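PDB 5JGF: vacuolar aminopeptidase 1 from Saccharomyces cerevisiae, which removes N-terminal amino acids, preferably neutral or hydrophobic ones, from peptides in the vacuole as a zinc-dependent homododecamer, and is the major cargo of the cytoplasm-to-vacuole targeting pathway. Local coordinates for residues G110-V116 with I185-P191; L128-I134 with P159-S165; L99-F104 with G212-L218; A151-S155 with Y221-A226. All blocks are in the same frame, centred on the assembly; numbering follows the deposited sequence.

Contact 1. Residues G110-V116 with I185-P191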
# COMPACT_ATOMS: atom_id res chain seq x y z
N GLY D 110 -14.94 41.12 3.80
CA GLY D 110 -14.48 42.35 4.42
C GLY D 110 -12.98 42.50 4.62
O GLY D 110 -12.50 43.60 4.85
N TYR D 111 -12.25 41.40 4.54
CA TYR D 111 -10.80 41.44 4.73
C TYR D 111 -10.05 41.91 3.50
O TYR D 111 -10.35 41.48 2.38
CB TYR D 111 -10.27 40.06 5.11
CG TYR D 111 -10.48 39.67 6.55
CD1 TYR D 111 -9.52 39.97 7.52
CD2 TYR D 111 -11.62 38.98 6.94
CE1 TYR D 111 -9.70 39.58 8.84
CE2 TYR D 111 -11.81 38.59 8.26
CZ TYR D 111 -10.84 38.89 9.20
OH TYR D 111 -11.02 38.46 10.50
N GLY D 112 -9.08 42.78 3.71
CA GLY D 112 -8.27 43.27 2.62
C GLY D 112 -7.02 42.41 2.60
O GLY D 112 -6.42 42.16 3.65
N ARG D 113 -6.64 41.93 1.41
CA ARG D 113 -5.46 41.10 1.24
C ARG D 113 -4.70 41.58 0.01
O ARG D 113 -5.26 42.28 -0.82
CB ARG D 113 -5.86 39.63 1.04
CG ARG D 113 -6.54 38.98 2.24
CD ARG D 113 -6.89 37.53 1.96
NE ARG D 113 -7.88 37.40 0.89
CZ ARG D 113 -8.28 36.23 0.39
NH1 ARG D 113 -7.77 35.10 0.85
NH2 ARG D 113 -9.19 36.21 -0.58
N ILE D 114 -3.43 41.21 -0.10
CA ILE D 114 -2.64 41.58 -1.27
C ILE D 114 -2.02 40.33 -1.87
O ILE D 114 -1.57 39.44 -1.14
CB ILE D 114 -1.51 42.59 -0.94
CG1 ILE D 114 -0.67 42.08 0.23
CG2 ILE D 114 -2.11 43.96 -0.63
CD1 ILE D 114 0.57 42.93 0.50
N ALA D 115 -2.02 40.25 -3.19
CA ALA D 115 -1.46 39.11 -3.89
C ALA D 115 0.06 39.26 -3.91
O ALA D 115 0.59 40.29 -4.31
CB ALA D 115 -2.00 39.04 -5.31
N VAL D 116 0.76 38.22 -3.47
CA VAL D 116 2.22 38.24 -3.41
C VAL D 116 2.82 36.93 -3.90
O VAL D 116 2.10 35.94 -4.10
CB VAL D 116 2.71 38.49 -1.96
CG1 VAL D 116 2.16 39.81 -1.44
CG2 VAL D 116 2.28 37.34 -1.05
N ILE D 185 -1.56 33.95 2.32
CA ILE D 185 -1.82 35.26 1.74
C ILE D 185 -1.82 36.33 2.82
O ILE D 185 -2.51 36.22 3.83
CB ILE D 185 -3.18 35.27 1.00
CG1 ILE D 185 -3.22 34.13 -0.03
CG2 ILE D 185 -3.39 36.61 0.30
CD1 ILE D 185 -4.57 33.95 -0.72
N PRO D 186 -1.03 37.40 2.62
CA PRO D 186 -0.98 38.47 3.62
C PRO D 186 -2.30 39.22 3.76
O PRO D 186 -2.92 39.61 2.76
CB PRO D 186 0.13 39.39 3.11
CG PRO D 186 0.98 38.48 2.24
CD PRO D 186 -0.06 37.65 1.54
N VAL D 187 -2.73 39.42 5.00
CA VAL D 187 -3.95 40.17 5.30
C VAL D 187 -3.44 41.57 5.60
O VAL D 187 -2.57 41.75 6.46
CB VAL D 187 -4.68 39.59 6.52
CG1 VAL D 187 -5.79 40.54 6.97
CG2 VAL D 187 -5.27 38.23 6.17
N ILE D 188 -3.98 42.56 4.90
CA ILE D 188 -3.53 43.93 5.07
C ILE D 188 -4.50 44.84 5.83
O ILE D 188 -4.10 45.88 6.35
CB ILE D 188 -3.17 44.53 3.68
CG1 ILE D 188 -2.42 45.85 3.85
CG2 ILE D 188 -4.43 44.71 2.85
CD1 ILE D 188 -1.68 46.28 2.59
N GLY D 189 -5.77 44.46 5.91
CA GLY D 189 -6.71 45.30 6.64
C GLY D 189 -8.14 44.81 6.66
O GLY D 189 -8.44 43.71 6.21
N PHE D 190 -9.01 45.63 7.23
CA PHE D 190 -10.44 45.33 7.30
C PHE D 190 -11.09 46.71 7.33
O PHE D 190 -11.43 47.22 8.39
CB PHE D 190 -10.80 44.55 8.57
CG PHE D 190 -12.13 43.87 8.49
CD1 PHE D 190 -12.24 42.58 7.99
CD2 PHE D 190 -13.30 44.55 8.84
CE1 PHE D 190 -13.48 41.98 7.83
CE2 PHE D 190 -14.55 43.95 8.68
CZ PHE D 190 -14.64 42.67 8.18
N PRO D 191 -11.25 47.33 6.16
CA PRO D 191 -11.85 48.66 6.05
C PRO D 191 -13.33 48.77 6.39
O PRO D 191 -14.06 47.78 6.39
CB PRO D 191 -11.57 49.03 4.60
CG PRO D 191 -11.67 47.72 3.90
CD PRO D 191 -10.89 46.80 4.83
O HOH W 1 -14.30 45.58 4.89
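A classic beta bulge marks the pairing of 110-116 with 185-191, on the strand that is outermost, within this chain, in the six-stranded antiparallel sheet of the second domain of this M18 peptidase. Gly-112 and Gly-189 form an antiparallel hydrogen-bonded pair, with Gly-112 N donating a hydrogen bond to Gly-189 O at 2.7 Å. In return, Gly-112 O accepts from two consecutive amides, Ile-188 N at 2.8 Å and Gly-189 N at 3.3 Å. The extra residue shifts the register by one, so that Arg-113 faces Val-187 as a non-hydrogen-bonded pair. Further along, Ile-114 N reaches Pro-186 O in a weak bond of 3.3 Å. At the other end Phe-190 turns its ring edge to the face of Tyr-111, an edge-to-face pair with centroids 4.8 Å apart and planes at 80°. Gly-110 lies against the same phenylalanine, its C atom 3.3 Å from Phe-190 CE1; a CB here would collide with that ring. One water donates to both Gly-110 O and Pro-191 O, 2.7 Å from each. Val-116 CG2 rests on Pro-186 CD at 3.5 Å. The guanidinium of Arg-113 bonds to Asn-352 of a second subunit, to which the backbone of Ile-188 also bonds. Within the chain, Ile-114, Val-116 and Pro-186 cover Leu-240 of strand 233-242, while Ile-114 and Val-116 also touch strand 96-99.

Contact 2. Residues L128-I134 with P159-S165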
# COMPACT_ATOMS: atom_id res chain seq x y z
N LEU D 128 4.56 32.59 8.99
CA LEU D 128 3.23 32.77 9.55
C LEU D 128 3.30 33.55 10.86
O LEU D 128 4.25 33.40 11.63
CB LEU D 128 2.58 31.42 9.84
CG LEU D 128 2.29 30.48 8.68
CD1 LEU D 128 1.73 29.17 9.23
CD2 LEU D 128 1.32 31.12 7.71
N ASP D 129 2.30 34.37 11.10
CA ASP D 129 2.21 35.13 12.34
C ASP D 129 3.44 35.96 12.65
O ASP D 129 3.90 36.01 13.80
CB ASP D 129 1.90 34.16 13.48
CG ASP D 129 0.64 33.35 13.22
OD1 ASP D 129 -0.14 33.76 12.34
OD2 ASP D 129 0.42 32.32 13.89
N ARG D 130 3.97 36.62 11.62
CA ARG D 130 5.12 37.50 11.75
C ARG D 130 4.63 38.88 11.31
O ARG D 130 3.85 38.99 10.36
CB ARG D 130 6.25 37.02 10.82
CG ARG D 130 6.78 35.62 11.12
CD ARG D 130 7.74 35.61 12.30
NE ARG D 130 8.26 34.27 12.56
CZ ARG D 130 9.28 33.99 13.37
NH1 ARG D 130 9.89 34.97 14.03
NH2 ARG D 130 9.68 32.74 13.52
N ASP D 131 5.07 39.93 12.01
CA ASP D 131 4.67 41.30 11.68
C ASP D 131 5.42 41.72 10.41
O ASP D 131 6.64 41.88 10.44
CB ASP D 131 5.05 42.25 12.82
CG ASP D 131 4.24 42.01 14.09
OD1 ASP D 131 3.56 40.97 14.20
OD2 ASP D 131 4.31 42.88 14.98
N LEU D 132 4.69 41.92 9.32
CA LEU D 132 5.32 42.29 8.06
C LEU D 132 5.15 43.73 7.61
O LEU D 132 4.03 44.24 7.51
CB LEU D 132 4.80 41.37 6.94
CG LEU D 132 4.92 39.86 7.19
CD1 LEU D 132 4.37 39.11 5.98
CD2 LEU D 132 6.38 39.49 7.44
N GLY D 133 6.27 44.38 7.32
CA GLY D 133 6.24 45.74 6.83
C GLY D 133 6.34 45.66 5.32
O GLY D 133 6.54 44.58 4.76
N ILE D 134 6.19 46.79 4.65
CA ILE D 134 6.29 46.82 3.19
C ILE D 134 7.31 47.88 2.80
O ILE D 134 7.42 48.91 3.47
CB ILE D 134 4.92 47.11 2.54
CG1 ILE D 134 5.03 47.00 1.02
CG2 ILE D 134 4.41 48.50 2.97
CD1 ILE D 134 3.68 46.98 0.31
N PRO D 159 3.70 47.42 10.74
CA PRO D 159 3.59 46.14 10.04
C PRO D 159 2.22 46.19 9.35
O PRO D 159 1.18 46.04 9.99
CB PRO D 159 3.64 45.12 11.17
CG PRO D 159 2.96 45.83 12.30
CD PRO D 159 3.47 47.26 12.19
N VAL D 160 2.23 46.43 8.04
CA VAL D 160 0.99 46.54 7.27
C VAL D 160 0.33 45.21 6.95
O VAL D 160 -0.87 45.16 6.68
CB VAL D 160 1.23 47.29 5.93
CG1 VAL D 160 1.87 48.66 6.20
CG2 VAL D 160 2.11 46.46 5.00
N CYS D 161 1.11 44.13 6.98
CA CYS D 161 0.62 42.79 6.65
C CYS D 161 0.98 41.75 7.69
O CYS D 161 1.85 41.95 8.53
CB CYS D 161 1.20 42.32 5.30
SG CYS D 161 0.58 43.23 3.88
N ARG D 162 0.29 40.61 7.61
CA ARG D 162 0.51 39.48 8.49
C ARG D 162 -0.20 38.30 7.85
O ARG D 162 -1.35 38.42 7.43
CB ARG D 162 -0.06 39.75 9.89
CG ARG D 162 0.05 38.58 10.87
CD ARG D 162 -0.46 38.98 12.26
NE ARG D 162 -0.45 37.89 13.23
CZ ARG D 162 -1.29 36.85 13.19
NH1 ARG D 162 -2.20 36.76 12.23
NH2 ARG D 162 -1.21 35.90 14.12
N ILE D 163 0.49 37.17 7.74
CA ILE D 163 -0.08 35.95 7.16
C ILE D 163 -0.54 35.14 8.37
O ILE D 163 0.26 34.56 9.09
CB ILE D 163 0.98 35.16 6.38
CG1 ILE D 163 1.68 36.09 5.37
CG2 ILE D 163 0.33 33.98 5.65
CD1 ILE D 163 2.88 35.48 4.68
N PRO D 164 -1.86 35.08 8.59
CA PRO D 164 -2.48 34.37 9.71
C PRO D 164 -2.56 32.86 9.69
O PRO D 164 -3.15 32.27 8.78
CB PRO D 164 -3.87 35.00 9.77
CG PRO D 164 -4.20 35.14 8.32
CD PRO D 164 -2.90 35.69 7.73
N SER D 165 -1.99 32.22 10.70
CA SER D 165 -2.05 30.77 10.81
C SER D 165 -3.49 30.44 11.20
O SER D 165 -4.19 31.27 11.78
CB SER D 165 -1.10 30.26 11.89
OG SER D 165 -1.47 30.74 13.18
O HOH W 2 3.14 36.88 8.74
O HOH W 3 2.13 38.52 14.00
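The two segments run antiparallel, their end-to-end directions 158° apart, and meet in a single hydrogen-bonded bridge: Leu-132 N to Cys-161 O at 2.9 Å, and Cys-161 N to Leu-132 O at 3.0 Å. Beyond it the backbones separate enough for a water to accept from Arg-130 N (3.0 Å) and Ile-163 N (2.8 Å), then rejoin where Asp-129 N donates to Ile-163 O at 2.9 Å. Asp-129 receives Ser-165 N on OD1 (2.9 Å) and Ser-165 OG on OD2 (2.6 Å). Its OD1 also lies 3.0 Å from Arg-162 NH2, over the guanidinium face, a salt bridge of charge alone. Ser-439 and Arg-441 of a second subunit bond to Asp-129 and Arg-162, respectively. Leu-128 CD2 packs on Ile-163 CG2 (3.7 Å), and Ile-134 CG2 on Val-160 CG2 (3.7 Å). With Val-160 and Cys-161 both opposite Leu-132, the arrangement is a classic beta bulge, here at the start of strand 132-140 and within the interface with a second subunit.

Contact 3. Residues L99-F104 with G212-L218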
# COMPACT_ATOMS: atom_id res chain seq x y z
N LEU D 99 5.45 41.69 -3.85
CA LEU D 99 4.08 41.97 -4.26
C LEU D 99 4.04 41.57 -5.73
O LEU D 99 5.01 41.77 -6.46
CB LEU D 99 3.75 43.46 -4.13
CG LEU D 99 2.98 43.87 -2.88
CD1 LEU D 99 3.88 43.71 -1.66
CD2 LEU D 99 2.52 45.31 -3.02
N LYS D 100 2.92 41.00 -6.17
CA LYS D 100 2.79 40.61 -7.57
C LYS D 100 2.58 41.85 -8.44
O LYS D 100 2.25 42.92 -7.93
CB LYS D 100 1.61 39.64 -7.73
CG LYS D 100 1.94 38.22 -7.30
CD LYS D 100 0.70 37.35 -7.20
CE LYS D 100 1.08 35.89 -6.94
NZ LYS D 100 0.01 35.22 -6.13
N PRO D 101 2.81 41.73 -9.76
CA PRO D 101 2.64 42.85 -10.70
C PRO D 101 1.29 43.52 -10.45
O PRO D 101 1.15 44.74 -10.54
CB PRO D 101 2.73 42.17 -12.06
CG PRO D 101 3.77 41.12 -11.80
CD PRO D 101 3.35 40.55 -10.46
N VAL D 102 0.29 42.70 -10.15
CA VAL D 102 -1.04 43.18 -9.81
C VAL D 102 -1.29 42.55 -8.45
O VAL D 102 -1.54 41.35 -8.36
CB VAL D 102 -2.12 42.69 -10.81
CG1 VAL D 102 -3.50 43.15 -10.34
CG2 VAL D 102 -1.84 43.23 -12.21
N SER D 103 -1.19 43.34 -7.39
CA SER D 103 -1.38 42.81 -6.04
C SER D 103 -2.84 42.91 -5.61
O SER D 103 -3.21 42.40 -4.55
CB SER D 103 -0.52 43.58 -5.03
OG SER D 103 -1.05 44.87 -4.79
N PHE D 104 -3.65 43.55 -6.43
CA PHE D 104 -5.06 43.73 -6.10
C PHE D 104 -5.84 42.44 -5.90
O PHE D 104 -5.72 41.49 -6.68
CB PHE D 104 -5.75 44.58 -7.18
CG PHE D 104 -7.18 44.94 -6.85
CD1 PHE D 104 -8.20 44.01 -7.03
CD2 PHE D 104 -7.49 46.19 -6.34
CE1 PHE D 104 -9.51 44.32 -6.69
CE2 PHE D 104 -8.80 46.52 -6.00
CZ PHE D 104 -9.82 45.58 -6.17
N GLY D 212 -5.92 50.43 -10.27
CA GLY D 212 -6.56 49.18 -10.59
C GLY D 212 -5.64 47.99 -10.41
O GLY D 212 -6.10 46.87 -10.19
N LYS D 213 -4.33 48.21 -10.51
CA LYS D 213 -3.35 47.14 -10.35
C LYS D 213 -3.05 46.86 -8.88
O LYS D 213 -2.61 45.77 -8.51
CB LYS D 213 -2.06 47.48 -11.09
CG LYS D 213 -2.19 47.49 -12.60
CD LYS D 213 -0.82 47.61 -13.26
CE LYS D 213 -0.90 47.45 -14.78
NZ LYS D 213 -1.78 48.48 -15.41
N HIS D 214 -3.30 47.86 -8.04
CA HIS D 214 -3.08 47.77 -6.61
C HIS D 214 -4.22 48.56 -5.98
O HIS D 214 -4.63 49.58 -6.53
CB HIS D 214 -1.74 48.40 -6.23
CG HIS D 214 -0.58 47.82 -6.97
ND1 HIS D 214 -0.09 46.56 -6.72
CD2 HIS D 214 0.17 48.33 -7.98
CE1 HIS D 214 0.92 46.31 -7.55
NE2 HIS D 214 1.09 47.37 -8.32
N CYS D 215 -4.73 48.11 -4.83
CA CYS D 215 -5.83 48.83 -4.20
C CYS D 215 -5.43 50.27 -3.95
O CYS D 215 -4.27 50.57 -3.66
CB CYS D 215 -6.23 48.16 -2.88
SG CYS D 215 -4.98 48.24 -1.61
N ILE D 216 -6.41 51.17 -4.07
CA ILE D 216 -6.17 52.59 -3.88
C ILE D 216 -5.55 52.93 -2.52
O ILE D 216 -4.77 53.88 -2.42
CB ILE D 216 -7.48 53.40 -4.08
CG1 ILE D 216 -7.15 54.89 -4.16
CG2 ILE D 216 -8.44 53.13 -2.93
CD1 ILE D 216 -6.26 55.24 -5.33
N HIS D 217 -5.90 52.17 -1.49
CA HIS D 217 -5.35 52.42 -0.16
C HIS D 217 -3.83 52.25 -0.17
O HIS D 217 -3.10 53.08 0.37
CB HIS D 217 -5.97 51.46 0.86
N LEU D 218 -3.36 51.18 -0.80
CA LEU D 218 -1.93 50.92 -0.89
C LEU D 218 -1.22 51.98 -1.73
O LEU D 218 -0.15 52.45 -1.36
CB LEU D 218 -1.67 49.53 -1.49
CG LEU D 218 -0.20 49.15 -1.73
CD1 LEU D 218 0.59 49.24 -0.43
CD2 LEU D 218 -0.12 47.74 -2.30
O HOH W 4 3.37 46.84 -9.93
O HOH W 5 -3.47 45.81 -3.71
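The loop between strands 96-99 and 112-119 meets the N-terminal end of helix 216-226, where Cys-215 is the N-cap. With chi1 near +66° (p), the Cys-215 side chain turns back over the first turn, and SG accepts from Leu-218 N at 3.5 Å. Just before the cap, His-214 makes the side-chain hydrogen bond of the contact. Its CA-to-CB bond points away from the loop, but an m rotamer with chi2 of -72° brings the imidazole back to it. There ND1 shares a 2.7 Å hydrogen bond with Ser-103 OG, in which either could be the donor. The p rotamer of Ser-103 places its hydroxyl for this bond, and also for a water 2.8 Å from Ser-103 OG that accepts from Cys-215 N at 2.9 Å. Backbone contacts run alongside: Phe-104 N donates to Lys-213 O at 3.2 Å, and Val-102 CA makes a CA-H...O contact of 3.3 Å with the same oxygen. Phe-104, chi1 t, brings its ring edge to the cap, CD2 lying 3.7 Å from Cys-215 N. Leu-99 and Leu-218 meet through their CD2 atoms at 3.7 Å. A third subunit borders the loop, its His-361 bonded to Val-102 N. At the other ring nitrogen, a second water lies 2.8 Å from His-214 NE2 and donates to Pro-101 O at 3.1 Å.

Contact 4. Residues A151-S155 with Y221-A226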
# COMPACT_ATOMS: atom_id res chain seq x y z
N ALA D 151 12.25 56.25 -6.07
CA ALA D 151 12.15 56.59 -4.66
C ALA D 151 12.05 55.29 -3.88
O ALA D 151 11.48 54.31 -4.36
CB ALA D 151 10.92 57.45 -4.41
N LEU D 152 12.63 55.28 -2.69
CA LEU D 152 12.58 54.11 -1.83
C LEU D 152 11.63 54.40 -0.68
O LEU D 152 11.65 55.50 -0.12
CB LEU D 152 13.98 53.79 -1.29
CG LEU D 152 14.77 52.66 -1.95
CD1 LEU D 152 14.58 52.66 -3.47
CD2 LEU D 152 16.22 52.81 -1.58
N VAL D 153 10.80 53.42 -0.35
CA VAL D 153 9.84 53.58 0.74
C VAL D 153 10.00 52.43 1.74
O VAL D 153 10.54 51.38 1.40
CB VAL D 153 8.39 53.63 0.22
CG1 VAL D 153 8.20 54.89 -0.62
CG2 VAL D 153 8.09 52.39 -0.62
N ASP D 154 9.52 52.64 2.96
CA ASP D 154 9.64 51.65 4.02
C ASP D 154 8.61 51.97 5.10
O ASP D 154 8.64 53.05 5.68
CB ASP D 154 11.06 51.71 4.59
CG ASP D 154 11.28 50.76 5.74
OD1 ASP D 154 12.35 50.87 6.39
OD2 ASP D 154 10.41 49.91 6.00
N SER D 155 7.70 51.03 5.37
CA SER D 155 6.66 51.25 6.37
C SER D 155 7.13 51.11 7.81
O SER D 155 6.46 51.57 8.73
CB SER D 155 5.48 50.30 6.14
OG SER D 155 5.83 48.97 6.50
N TYR D 221 -0.91 55.12 0.24
CA TYR D 221 0.06 54.94 1.32
C TYR D 221 1.51 55.06 0.86
O TYR D 221 2.29 55.81 1.45
CB TYR D 221 -0.17 53.58 2.00
CG TYR D 221 0.78 53.32 3.15
CD1 TYR D 221 1.81 52.39 3.02
CD2 TYR D 221 0.68 54.03 4.34
CE1 TYR D 221 2.72 52.18 4.05
CE2 TYR D 221 1.58 53.83 5.38
CZ TYR D 221 2.60 52.90 5.23
OH TYR D 221 3.51 52.73 6.24
N VAL D 222 1.89 54.34 -0.20
CA VAL D 222 3.27 54.41 -0.67
C VAL D 222 3.59 55.75 -1.33
O VAL D 222 4.73 56.19 -1.32
CB VAL D 222 3.60 53.26 -1.65
CG1 VAL D 222 3.44 51.92 -0.94
CG2 VAL D 222 2.71 53.33 -2.87
N ALA D 223 2.57 56.41 -1.88
CA ALA D 223 2.77 57.71 -2.51
C ALA D 223 3.09 58.69 -1.38
O ALA D 223 3.98 59.53 -1.51
CB ALA D 223 1.50 58.14 -3.24
N LYS D 224 2.36 58.57 -0.28
CA LYS D 224 2.57 59.43 0.88
C LYS D 224 3.98 59.23 1.45
O LYS D 224 4.67 60.20 1.78
CB LYS D 224 1.53 59.13 1.96
CG LYS D 224 1.71 59.93 3.24
CD LYS D 224 0.73 59.49 4.32
CE LYS D 224 1.00 60.24 5.62
NZ LYS D 224 0.09 59.81 6.73
N LEU D 225 4.40 57.97 1.56
CA LEU D 225 5.73 57.67 2.08
C LEU D 225 6.83 58.29 1.22
O LEU D 225 7.82 58.80 1.73
CB LEU D 225 5.95 56.15 2.15
CG LEU D 225 5.14 55.34 3.16
CD1 LEU D 225 5.52 53.87 3.04
CD2 LEU D 225 5.42 55.84 4.56
N ALA D 226 6.64 58.24 -0.10
CA ALA D 226 7.62 58.78 -1.03
C ALA D 226 7.49 60.29 -1.23
O ALA D 226 8.43 60.95 -1.68
CB ALA D 226 7.49 58.07 -2.38
O HOH W 6 10.32 57.84 1.78
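This is a helix-on-sheet contact, in which the last turns of helix 216-226 lie against strand 149-154, an outermost strand of the six-stranded antiparallel sheet within this chain. The axes of strand 151-154 and helix 221-226 approach to 7.9 Å at 113°, so the helix runs across the strand rather than along it. Val-153 points toward the helix and is the main point of contact: its CG1 lies 3.7 Å from Ala-226 CB, 3.8 Å from Leu-225 CB and 3.8 Å from Val-222 O. Ala-151, two residues back and on the same side of the strand, meets Ala-226 through their CB atoms at 4.0 Å. The small alanines are consistent with the 7.9 Å separation of the axes. Between them in sequence, Leu-152 points away and packs on helix 25-38. At the strand's end Tyr-221 reaches across, its OH 3.1 Å from Ser-155 CB, while Ser-155 OG bonds to Leu-158 O and Ile-134 N. A water links the main chains, donating to Leu-152 O at 3.3 Å and to Leu-225 O at 2.7 Å. Val-222 and Ala-226 also cover Leu-138 of the adjacent strand 132-140. The arrangement is that of a helix packed crosswise on the outermost strand of an antiparallel sheet, with Val-153 and Ala-151 on its helix-facing side.

Contacts 1, 2 and 4 reach the same antiparallel sheet, and contact 3 joins the loop after its strand 96-99 to the helix used by contact 4. Contacts 1 and 2, with centres 10 Å apart, meet through Val-187 N and Arg-162 O at 3.0 Å, probably a hydrogen bond. Ala-115 N similarly meets Ser-103 O at 2.8 Å between contacts 1 and 3. Ile-134 of contact 2 touches Leu-99 and Leu-218 of contact 3, and its O lies 2.9 Å from Ser-155 N of contact 4. Contact 2 comes nearest to annotated sites: the Ser-165 side chain is about 9 Å from that of His-169, a probable substrate-binding residue, and about 13 Å from a bound zinc.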